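Aminopeptidase-like protein (Chaetomium thermophilum, PDB 5JM6) is a dodecameric M18-family aminopeptidase of the Cvt pathway of selective autophagy, and probably cleaves N-terminal residues from peptides with the help of zinc. Local coordinates at the interface of chains A and B. Coordinates in Å, arbitrary orientation; residue numbers count along the deposited sequence, not the author numbering. Chains: chain A/B, Aminopeptidase-like protein.

Contact 1: the interface of chains A and B. Residues chain A 151, 153, 155, 228; chain B 299, 396, 398-399, 482.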
ATOM      1  N   GLU A 151     -21.821  32.694  10.337  1.00 51.39           N
ATOM      2  CA  GLU A 151     -21.176  33.630   9.412  1.00 42.36           C
ATOM      3  C   GLU A 151     -22.199  34.502   8.677  1.00 47.74           C
ATOM      4  O   GLU A 151     -22.019  34.828   7.504  1.00 44.67           O
ATOM      5  CB  GLU A 151     -20.299  32.886   8.394  1.00 45.33           C
ATOM      6  CG  GLU A 151     -19.237  31.958   8.991  1.00 55.91           C
ATOM      7  CD  GLU A 151     -17.980  32.679   9.462  1.00 62.67           C
ATOM      8  OE1 GLU A 151     -17.975  33.929   9.511  1.00 59.93           O
ATOM      9  OE2 GLU A 151     -16.987  31.988   9.778  1.00 53.91           O
ATOM     10  N   TYR A 153     -25.308  33.757   7.909  1.00 40.84           N
ATOM     11  CA  TYR A 153     -26.327  32.991   7.196  1.00 39.48           C
ATOM     12  C   TYR A 153     -27.320  32.349   8.144  1.00 39.77           C
ATOM     13  O   TYR A 153     -26.949  31.858   9.207  1.00 44.90           O
ATOM     14  CB  TYR A 153     -25.691  31.897   6.338  1.00 36.33           C
ATOM     15  CG  TYR A 153     -24.748  32.408   5.286  1.00 37.71           C
ATOM     16  CD1 TYR A 153     -23.430  32.698   5.598  1.00 38.24           C
ATOM     17  CD2 TYR A 153     -25.171  32.592   3.976  1.00 33.50           C
ATOM     18  CE1 TYR A 153     -22.560  33.164   4.643  1.00 36.84           C
ATOM     19  CE2 TYR A 153     -24.305  33.059   3.010  1.00 33.20           C
ATOM     20  CZ  TYR A 153     -23.001  33.342   3.350  1.00 34.97           C
ATOM     21  OH  TYR A 153     -22.128  33.807   2.396  1.00 40.36           O
ATOM     22  N   GLN A 155     -29.643  29.136   8.470  1.00 35.89           N
ATOM     23  CA  GLN A 155     -29.679  27.804   7.874  1.00 33.28           C
ATOM     24  C   GLN A 155     -30.878  26.991   8.363  1.00 34.01           C
ATOM     25  O   GLN A 155     -31.637  27.438   9.224  1.00 32.20           O
ATOM     26  CB  GLN A 155     -28.371  27.057   8.166  1.00 29.98           C
ATOM     27  CG  GLN A 155     -27.123  27.800   7.696  1.00 34.53           C
ATOM     28  CD  GLN A 155     -25.846  26.996   7.866  1.00 35.57           C
ATOM     29  OE1 GLN A 155     -25.249  26.975   8.943  1.00 43.28           O
ATOM     30  NE2 GLN A 155     -25.417  26.334   6.798  1.00 34.76           N
ATOM     31  N   VAL A 228     -29.260  26.852   3.030  1.00 32.69           N
ATOM     32  CA  VAL A 228     -29.156  28.247   3.424  1.00 32.27           C
ATOM     33  C   VAL A 228     -30.458  28.959   3.051  1.00 31.37           C
ATOM     34  O   VAL A 228     -30.866  28.946   1.890  1.00 31.62           O
ATOM     35  CB  VAL A 228     -27.938  28.912   2.753  1.00 30.30           C
ATOM     36  CG1 VAL A 228     -28.136  30.391   2.632  1.00 31.98           C
ATOM     37  CG2 VAL A 228     -26.666  28.600   3.533  1.00 31.56           C
TER
ATOM     38  N   PHE B 299     -31.253  36.720  -1.477  1.00 34.31           N
ATOM     39  CA  PHE B 299     -30.302  36.060  -2.364  1.00 32.37           C
ATOM     40  C   PHE B 299     -30.624  36.295  -3.828  1.00 35.45           C
ATOM     41  O   PHE B 299     -31.779  36.487  -4.198  1.00 33.68           O
ATOM     42  CB  PHE B 299     -30.268  34.551  -2.110  1.00 33.28           C
ATOM     43  CG  PHE B 299     -29.798  34.174  -0.742  1.00 33.05           C
ATOM     44  CD1 PHE B 299     -28.556  34.578  -0.285  1.00 28.72           C
ATOM     45  CD2 PHE B 299     -30.595  33.403   0.085  1.00 34.52           C
ATOM     46  CE1 PHE B 299     -28.123  34.224   0.973  1.00 33.91           C
ATOM     47  CE2 PHE B 299     -30.165  33.048   1.342  1.00 32.99           C
ATOM     48  CZ  PHE B 299     -28.932  33.470   1.790  1.00 32.12           C
ATOM     49  N   ALA B 396     -17.913  34.335   2.885  1.00 42.61           N
ATOM     50  CA  ALA B 396     -17.794  33.321   3.921  1.00 38.83           C
ATOM     51  C   ALA B 396     -18.741  32.174   3.601  1.00 36.97           C
ATOM     52  O   ALA B 396     -19.916  32.394   3.314  1.00 42.59           O
ATOM     53  CB  ALA B 396     -18.100  33.909   5.291  1.00 35.22           C
ATOM     54  N   PRO B 398     -20.771  29.069   4.934  1.00 41.51           N
ATOM     55  CA  PRO B 398     -21.231  28.621   6.252  1.00 41.91           C
ATOM     56  C   PRO B 398     -20.969  27.139   6.519  1.00 40.28           C
ATOM     57  O   PRO B 398     -20.978  26.734   7.682  1.00 44.07           O
ATOM     58  CB  PRO B 398     -22.734  28.931   6.230  1.00 38.66           C
ATOM     59  CG  PRO B 398     -23.105  29.104   4.798  1.00 41.44           C
ATOM     60  CD  PRO B 398     -21.870  29.250   3.970  1.00 37.37           C
ATOM     61  N   ASN B 399     -20.815  26.334   5.472  1.00 42.95           N
ATOM     62  CA  ASN B 399     -20.526  24.916   5.663  1.00 39.93           C
ATOM     63  C   ASN B 399     -19.094  24.442   5.406  1.00 43.58           C
ATOM     64  O   ASN B 399     -18.782  23.278   5.665  1.00 50.70           O
ATOM     65  CB  ASN B 399     -21.487  24.111   4.801  1.00 43.03           C
ATOM     66  CG  ASN B 399     -22.932  24.421   5.122  1.00 45.09           C
ATOM     67  OD1 ASN B 399     -23.294  24.611   6.285  1.00 47.14           O
ATOM     68  ND2 ASN B 399     -23.764  24.499   4.091  1.00 38.25           N
ATOM     69  N   LEU B 482     -20.776  33.177  -3.342  1.00 35.21           N
ATOM     70  CA  LEU B 482     -20.602  31.778  -2.976  1.00 34.64           C
ATOM     71  C   LEU B 482     -20.616  30.892  -4.212  1.00 36.22           C
ATOM     72  O   LEU B 482     -21.239  31.232  -5.218  1.00 38.23           O
ATOM     73  CB  LEU B 482     -21.692  31.321  -2.008  1.00 37.86           C
ATOM     74  CG  LEU B 482     -21.483  31.666  -0.537  1.00 38.95           C
ATOM     75  CD1 LEU B 482     -22.473  30.904   0.325  1.00 40.55           C
ATOM     76  CD2 LEU B 482     -20.055  31.356  -0.123  1.00 40.77           C
TER

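Contact 2: the interface of chains A and B. Residues chain A 298-299, 412-413, 492; chain B 231, 233.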
ATOM      1  N   GLU A 298     -38.678  16.665 -27.721  1.00 31.97           N
ATOM      2  CA  GLU A 298     -38.954  15.246 -27.515  1.00 34.16           C
ATOM      3  C   GLU A 298     -38.783  14.837 -26.057  1.00 35.35           C
ATOM      4  O   GLU A 298     -39.230  13.767 -25.651  1.00 36.99           O
ATOM      5  CB  GLU A 298     -38.028  14.378 -28.373  1.00 36.92           C
ATOM      6  CG  GLU A 298     -37.822  14.852 -29.796  1.00 43.86           C
ATOM      7  CD  GLU A 298     -36.407  15.343 -30.046  1.00 44.82           C
ATOM      8  OE1 GLU A 298     -35.883  16.109 -29.208  1.00 38.55           O
ATOM      9  OE2 GLU A 298     -35.817  14.958 -31.078  1.00 42.78           O
ATOM     10  N   PHE A 299     -38.129  15.691 -25.278  1.00 32.65           N
ATOM     11  CA  PHE A 299     -37.755  15.370 -23.905  1.00 31.94           C
ATOM     12  C   PHE A 299     -38.670  16.058 -22.910  1.00 34.28           C
ATOM     13  O   PHE A 299     -39.224  17.113 -23.198  1.00 32.35           O
ATOM     14  CB  PHE A 299     -36.313  15.792 -23.610  1.00 35.03           C
ATOM     15  CG  PHE A 299     -35.281  15.044 -24.393  1.00 34.39           C
ATOM     16  CD1 PHE A 299     -35.274  13.661 -24.421  1.00 36.12           C
ATOM     17  CD2 PHE A 299     -34.307  15.730 -25.097  1.00 36.04           C
ATOM     18  CE1 PHE A 299     -34.317  12.978 -25.138  1.00 34.26           C
ATOM     19  CE2 PHE A 299     -33.352  15.052 -25.817  1.00 36.54           C
ATOM     20  CZ  PHE A 299     -33.362  13.674 -25.841  1.00 33.04           C
ATOM     21  N   LEU A 412     -36.567   5.972 -25.586  1.00 32.21           N
ATOM     22  CA  LEU A 412     -37.557   6.974 -25.221  1.00 36.33           C
ATOM     23  C   LEU A 412     -38.563   7.131 -26.351  1.00 36.49           C
ATOM     24  O   LEU A 412     -38.223   6.939 -27.520  1.00 35.09           O
ATOM     25  CB  LEU A 412     -36.902   8.317 -24.906  1.00 28.51           C
ATOM     26  CG  LEU A 412     -35.976   8.385 -23.695  1.00 30.00           C
ATOM     27  CD1 LEU A 412     -35.523   9.817 -23.474  1.00 29.91           C
ATOM     28  CD2 LEU A 412     -36.669   7.835 -22.458  1.00 28.93           C
ATOM     29  N   ASN A 413     -39.806   7.433 -25.985  1.00 35.46           N
ATOM     30  CA  ASN A 413     -40.890   7.660 -26.940  1.00 35.22           C
ATOM     31  C   ASN A 413     -41.173   6.440 -27.811  1.00 32.75           C
ATOM     32  O   ASN A 413     -41.347   6.548 -29.025  1.00 32.04           O
ATOM     33  CB  ASN A 413     -40.587   8.878 -27.817  1.00 32.52           C
ATOM     34  CG  ASN A 413     -40.695  10.183 -27.053  1.00 40.19           C
ATOM     35  OD1 ASN A 413     -41.312  10.241 -25.989  1.00 35.20           O
ATOM     36  ND2 ASN A 413     -40.101  11.240 -27.594  1.00 41.81           N
ATOM     37  N   GLY A 492     -38.906  10.793 -22.437  1.00 29.04           N
ATOM     38  CA  GLY A 492     -39.445  11.332 -23.669  1.00 32.95           C
ATOM     39  C   GLY A 492     -40.763  12.043 -23.423  1.00 32.18           C
ATOM     40  O   GLY A 492     -41.492  11.711 -22.488  1.00 35.89           O
TER
ATOM     41  N   ILE B 231     -33.993  12.944 -30.039  1.00 36.95           N
ATOM     42  CA  ILE B 231     -34.266  11.515 -30.176  1.00 39.73           C
ATOM     43  C   ILE B 231     -34.343  11.110 -31.642  1.00 39.24           C
ATOM     44  O   ILE B 231     -34.986  11.791 -32.439  1.00 41.92           O
ATOM     45  CB  ILE B 231     -35.600  11.126 -29.497  1.00 36.29           C
ATOM     46  CG1 ILE B 231     -35.497  11.224 -27.978  1.00 40.96           C
ATOM     47  CG2 ILE B 231     -36.022   9.720 -29.890  1.00 33.76           C
ATOM     48  CD1 ILE B 231     -36.806  10.929 -27.284  1.00 41.20           C
ATOM     49  N   ASN B 233     -35.112   7.283 -33.306  1.00 44.26           N
ATOM     50  CA  ASN B 233     -35.284   5.833 -33.187  1.00 47.64           C
ATOM     51  C   ASN B 233     -35.435   5.077 -34.509  1.00 53.15           C
ATOM     52  O   ASN B 233     -35.825   3.910 -34.510  1.00 50.59           O
ATOM     53  CB  ASN B 233     -36.468   5.523 -32.274  1.00 40.50           C
ATOM     54  CG  ASN B 233     -36.139   5.749 -30.810  1.00 41.92           C
ATOM     55  OD1 ASN B 233     -35.042   5.426 -30.351  1.00 43.46           O
ATOM     56  ND2 ASN B 233     -37.088   6.307 -30.070  1.00 47.82           N
TER

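Contact 3: the interface of chains A and B. Residues chain A 201, 229, 260-261, 264; chain B 295.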
ATOM      1  N   VAL A 201     -36.862  29.201  -1.419  1.00 26.62           N
ATOM      2  CA  VAL A 201     -36.407  29.667  -0.111  1.00 26.59           C
ATOM      3  C   VAL A 201     -35.075  29.090   0.360  1.00 26.56           C
ATOM      4  O   VAL A 201     -34.463  29.619   1.285  1.00 31.72           O
ATOM      5  CB  VAL A 201     -37.454  29.362   0.974  1.00 32.11           C
ATOM      6  CG1 VAL A 201     -38.741  30.115   0.692  1.00 29.11           C
ATOM      7  CG2 VAL A 201     -37.709  27.866   1.060  1.00 23.67           C
ATOM      8  N   ILE A 229     -31.165  29.472   4.054  1.00 32.03           N
ATOM      9  CA  ILE A 229     -32.465  30.109   3.828  1.00 37.06           C
ATOM     10  C   ILE A 229     -32.544  31.643   3.908  1.00 35.90           C
ATOM     11  O   ILE A 229     -33.604  32.215   3.647  1.00 33.99           O
ATOM     12  CB  ILE A 229     -33.497  29.526   4.802  1.00 33.34           C
ATOM     13  CG1 ILE A 229     -33.166  29.923   6.239  1.00 33.87           C
ATOM     14  CG2 ILE A 229     -33.539  28.012   4.662  1.00 31.05           C
ATOM     15  CD1 ILE A 229     -34.066  29.276   7.269  1.00 29.84           C
ATOM     16  N   LYS A 260     -38.976  32.907  10.726  1.00 44.62           N
ATOM     17  CA  LYS A 260     -39.385  33.474   9.459  1.00 41.46           C
ATOM     18  C   LYS A 260     -40.139  32.491   8.579  1.00 44.14           C
ATOM     19  O   LYS A 260     -40.959  32.892   7.753  1.00 47.53           O
ATOM     20  CB  LYS A 260     -38.161  33.999   8.728  1.00 44.76           C
ATOM     21  CG  LYS A 260     -38.195  35.486   8.636  1.00 57.35           C
ATOM     22  CD  LYS A 260     -36.982  36.072   7.986  1.00 70.49           C
ATOM     23  CE  LYS A 260     -36.798  37.470   8.527  1.00 65.39           C
ATOM     24  NZ  LYS A 260     -35.889  38.257   7.669  1.00 76.02           N
ATOM     25  N   LEU A 261     -39.852  31.206   8.750  1.00 42.31           N
ATOM     26  CA  LEU A 261     -40.584  30.172   8.035  1.00 39.73           C
ATOM     27  C   LEU A 261     -41.978  30.027   8.632  1.00 41.13           C
ATOM     28  O   LEU A 261     -42.960  29.892   7.905  1.00 39.55           O
ATOM     29  CB  LEU A 261     -39.834  28.840   8.085  1.00 40.92           C
ATOM     30  CG  LEU A 261     -40.473  27.655   7.358  1.00 31.84           C
ATOM     31  CD1 LEU A 261     -40.627  27.940   5.872  1.00 31.13           C
ATOM     32  CD2 LEU A 261     -39.655  26.393   7.583  1.00 33.12           C
ATOM     33  N   LEU A 264     -44.132  32.812   7.535  1.00 43.64           N
ATOM     34  CA  LEU A 264     -44.426  32.633   6.122  1.00 45.26           C
ATOM     35  C   LEU A 264     -45.520  31.585   5.960  1.00 47.26           C
ATOM     36  O   LEU A 264     -46.468  31.783   5.206  1.00 44.49           O
ATOM     37  CB  LEU A 264     -43.167  32.234   5.349  1.00 41.93           C
ATOM     38  CG  LEU A 264     -43.195  32.525   3.846  1.00 47.01           C
ATOM     39  CD1 LEU A 264     -43.369  34.015   3.604  1.00 46.93           C
ATOM     40  CD2 LEU A 264     -41.931  32.018   3.169  1.00 44.12           C
TER
ATOM     41  N   LEU B 295     -35.764  33.265   2.292  1.00 32.86           N
ATOM     42  CA  LEU B 295     -37.048  33.519   2.938  1.00 34.93           C
ATOM     43  C   LEU B 295     -37.523  34.959   2.727  1.00 37.14           C
ATOM     44  O   LEU B 295     -38.707  35.189   2.494  1.00 38.82           O
ATOM     45  CB  LEU B 295     -36.980  33.190   4.434  1.00 35.63           C
ATOM     46  CG  LEU B 295     -36.990  31.701   4.805  1.00 38.18           C
ATOM     47  CD1 LEU B 295     -36.707  31.506   6.287  1.00 37.50           C
ATOM     48  CD2 LEU B 295     -38.316  31.049   4.426  1.00 40.12           C
TER

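Contact 1: the interface of chains A and B
B:Pro398 lies over one face of the A:Tyr153 ring at a two-fold symmetric interface between two subunits of the dodecameric aminopeptidase. Its CG sits 3.9 Å from the centroid of that tyrosine ring, displaced toward the rim, in a CH-pi contact. The tyrosine side chain runs at about a right angle to the proline. The same proline CG also meets A:Val228 CG2 at 3.8 Å. The other valine branch, CG1, is directed at the far end of the B:Phe299 ring, where CZ and CE2 receive it. With chi1 at 155°, CG1 is anti to the valine's own backbone N and CG2 is left to face the proline, so one residue serves two partners. At the far end of the tyrosine, B:Leu482 CD1 packs 3.9 Å from ring atom CE2, its side chain approaching from the opposite direction.

The rim is polar. The phenol OH of A:Tyr153 donates to the backbone O of B:Ala396 at 2.8 Å, lying in the carbonyl plane. This bond anchors the end of the ring whose face carries the proline. Further out, the amide NE2 of A:Gln155 donates to the amide OD1 of B:Asn399 at 2.8 Å. The acceptor lies in the glutamine amide plane, but the donor is tilted 26° from the asparagine carbonyl plane. Chain A supplies strands 153-155 and 228-231; chain B supplies loop residues and the start of strand 299-302.

Contact 2: the interface of chains A and B
B:Ile231 inserts its CG1-CD1 arm into a small pocket lined by carbon atoms of A:Leu412, A:Phe299 and A:Glu298, with the A:Asn413 amide at its side, at the interface of two aminopeptidase subunits. The terminal methyl CD1 is 3.5 Å from A:Leu412 CB, and the two side chains cross at about a right angle. One bond back, CG1 of the isoleucine meets A:Phe299 at ring atom CE1, 3.5 Å away. The arm is extended, with chi2 at 177°, which carries CD1 past the phenylalanine to the leucine. The phenylalanine also has A:Leu412 CD1 in plane at its edge, so these two pocket residues of chain A pack on each other. The aliphatic CB of A:Glu298 adds a contact 3.8 Å from isoleucine CD1.

Polar groups border this core. The backbone N of B:Ile231 donates to the carboxylate OE2 of A:Glu298 at 2.9 Å. The bond is straight at the hydrogen, 174°, yet it reaches the oxygen from above the carboxylate plane. The glutamate therefore uses its stem for packing and its carboxylate for bonding. On the other flank, the amide ND2 of B:Asn233 donates to the backbone O of A:Leu412 at 2.9 Å. It approaches nearly along the C=O axis, though the bond is bent at the hydrogen. B:Ile231 ends strand 228-231, and B:Asn233 follows in a loop. Chain A contributes the start of strand 299-302, the residue before it and the loop at 412-413.

Contact 3: the interface of chains A and B
B:Leu295 projects from a loop into a largely apolar pocket of chain A, joining two subunits of this M18-family aminopeptidase. The tight part lies against A:Ile229. The two side chains run side by side and point the same way, with the leucine CD1 3.6 Å from the isoleucine CD1. The backbone bonds here as well: B:Leu295 N donates to A:Ile229 O at 2.8 Å, almost straight at the hydrogen. The isoleucine has chi1 at 67°, placing CG1 between its backbone N and carbonyl carbon; from there the extended arm brings CD1 alongside the leucine methyl. The other leucine branch, CD2, has more scattered contacts. It lies 3.9 Å from both A:Val201 CG1 and A:Leu264 CD2, and 4.1 Å from A:Leu261 CD1.

The looser side is at A:Lys260. Its CB touches the leucine CD1 at 3.8 Å, so the lysine meets the leucine near its base, and its amine takes no part in this contact. An alanine in place of B:Leu295 would probably leave A:Ile229 CD1 without its methyl partner and open a gap between strand 228-231 and helix 259-268.

Contacts 1 and 3 are neighbours, their C-alpha centres about 14 Å apart. In the copies given, the C-alpha centre of contact 2 lies about 40 Å from that of contact 1 and about 39 Å from that of contact 3. Its twin falls beside contact 1, since strand 228-231 serves all three contacts and position 299 serves contacts 1 and 2. The two-fold symmetry gives each contact a twin with the chains exchanged, so both subunits use these elements in the same ways. Strand 228-231 of each subunit thus meets the other subunit, in a pair that is a likely building unit of the dodecamer.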